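Local coordinates for RabGDI protein (Plasmodium falciparum 3D7, PDB 3P1W) that probably acts as a Rab GDP-dissociation inhibitor, binding Rab GTPases of the malaria parasite in their GDP-bound form during vesicle transport, at residues A[316-321]-A[417-422]. Residues are numbered along the deposited sequence; the frame is centred on the assembly and turned at random.
Sequences LKNKIK and VSTSKK
The CB of T419 is directed toward segment 316-321, and its two branches take different partners. Its hydroxyl OG1, set between the backbone N and the carbonyl carbon (chi1 52°), donates to N318 O at 2.7 Å, arriving from well above the carbonyl plane. The methyl CG2 packs against the backbone of I320 and, in one of two modelled conformers of N318, lies near its OD1. One residue further along segment 316-321, K319 O accepts a hydrogen bond from T419 N at 3.0 Å. Residues 320-321 begin strand 320-333 and 417-418 end strand 405-418, antiparallel neighbours in a mixed sheet of this Rab GDI-family protein, and the threonine extends their pairing into the flanking loops. K321 and V417 form the hydrogen-bonded pair: K321 N reaches V417 O at 2.9 Å, and V417 N returns to K321 O. On their shared face the two side chains run side by side, and the lysine, bent at chi3 (67°), rests CE on V417 CG2 at 3.8 Å. At the non-hydrogen-bonded pair, I320 and S418 diverge; I320 packs on P310, V313 and V429. K319 also turns away, its ammonium forming a salt bridge with D425 and a hydrogen bond to I427 O.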
# COMPACT_ATOMS: atom_id res chain seq x y z
N LEU A 316 -6.98 11.74 23.49
CA LEU A 316 -8.16 12.52 23.11
C LEU A 316 -9.37 11.63 22.89
O LEU A 316 -9.27 10.51 22.31
CB LEU A 316 -7.93 13.34 21.85
CG LEU A 316 -6.83 14.40 21.89
CD1 LEU A 316 -6.89 15.17 20.58
CD2 LEU A 316 -7.01 15.32 23.12
N LYS A 317 -10.50 12.15 23.32
CA LYS A 317 -11.79 11.46 23.30
C LYS A 317 -12.37 11.40 21.88
O LYS A 317 -12.32 12.37 21.16
CB LYS A 317 -12.74 12.22 24.23
CG LYS A 317 -14.10 11.63 24.44
CD LYS A 317 -15.05 12.59 25.16
CE LYS A 317 -14.71 12.79 26.62
NZ LYS A 317 -15.61 13.84 27.27
N ASN A 318 -12.87 10.22 21.50
CA ASN A 318 -13.65 10.05 20.28
C ASN A 318 -12.95 10.56 19.02
O ASN A 318 -13.54 11.26 18.18
CB ASN A 318 -15.03 10.70 20.45
CG ASN A 318 -16.04 10.18 19.45
OD1 ASN A 318 -15.94 9.04 18.98
ND2 ASN A 318 -17.00 11.02 19.10
N LYS A 319 -11.68 10.21 18.89
CA LYS A 319 -10.87 10.56 17.71
C LYS A 319 -10.63 9.36 16.82
O LYS A 319 -10.70 9.48 15.61
CB LYS A 319 -9.51 11.12 18.10
CG LYS A 319 -9.54 12.51 18.77
CD LYS A 319 -10.33 13.54 17.98
CE LYS A 319 -9.74 13.86 16.63
NZ LYS A 319 -10.55 14.84 15.86
N ILE A 320 -10.35 8.22 17.44
CA ILE A 320 -10.06 7.00 16.68
C ILE A 320 -10.81 5.81 17.25
O ILE A 320 -11.19 5.79 18.43
CB ILE A 320 -8.55 6.67 16.65
CG1 ILE A 320 -7.98 6.60 18.07
CG2 ILE A 320 -7.81 7.71 15.80
CD1 ILE A 320 -6.48 6.42 18.11
N LYS A 321 -11.01 4.82 16.39
CA LYS A 321 -11.68 3.59 16.75
C LYS A 321 -10.78 2.46 16.26
O LYS A 321 -10.35 2.49 15.12
CB LYS A 321 -13.00 3.56 16.01
CG LYS A 321 -13.80 2.27 16.01
CD LYS A 321 -15.19 2.55 15.38
CE LYS A 321 -15.12 2.89 13.86
NZ LYS A 321 -16.40 3.51 13.34
N VAL A 417 -9.08 3.63 12.65
CA VAL A 417 -9.65 4.57 11.73
C VAL A 417 -10.15 5.77 12.50
O VAL A 417 -10.35 5.71 13.71
CB VAL A 417 -10.80 3.94 10.90
CG1 VAL A 417 -10.30 2.73 10.03
CG2 VAL A 417 -12.01 3.54 11.78
N SER A 418 -10.37 6.87 11.81
CA SER A 418 -10.86 8.08 12.44
C SER A 418 -12.35 7.92 12.69
O SER A 418 -13.02 7.20 11.97
CB SER A 418 -10.59 9.26 11.52
OG SER A 418 -11.36 9.12 10.34
N THR A 419 -12.89 8.56 13.72
CA THR A 419 -14.33 8.44 14.03
C THR A 419 -15.23 9.37 13.20
O THR A 419 -16.44 9.21 13.22
CB THR A 419 -14.60 8.70 15.50
OG1 THR A 419 -14.01 9.95 15.86
CG2 THR A 419 -14.03 7.59 16.37
N SER A 420 -14.67 10.36 12.51
CA SER A 420 -15.45 11.11 11.53
C SER A 420 -14.56 11.67 10.42
O SER A 420 -13.37 11.91 10.62
CB SER A 420 -16.25 12.24 12.18
OG SER A 420 -15.42 13.34 12.50
N LYS A 421 -15.16 11.89 9.26
CA LYS A 421 -14.44 12.33 8.06
C LYS A 421 -14.17 13.83 8.08
O LYS A 421 -13.24 14.30 7.44
CB LYS A 421 -15.23 11.98 6.79
N LYS A 422 -15.02 14.57 8.79
CA LYS A 422 -14.86 16.01 8.90
C LYS A 422 -15.05 16.42 10.35
O LYS A 422 -16.13 16.87 10.75
CB LYS A 422 -15.79 16.77 7.95
CG LYS A 422 -15.34 18.23 7.73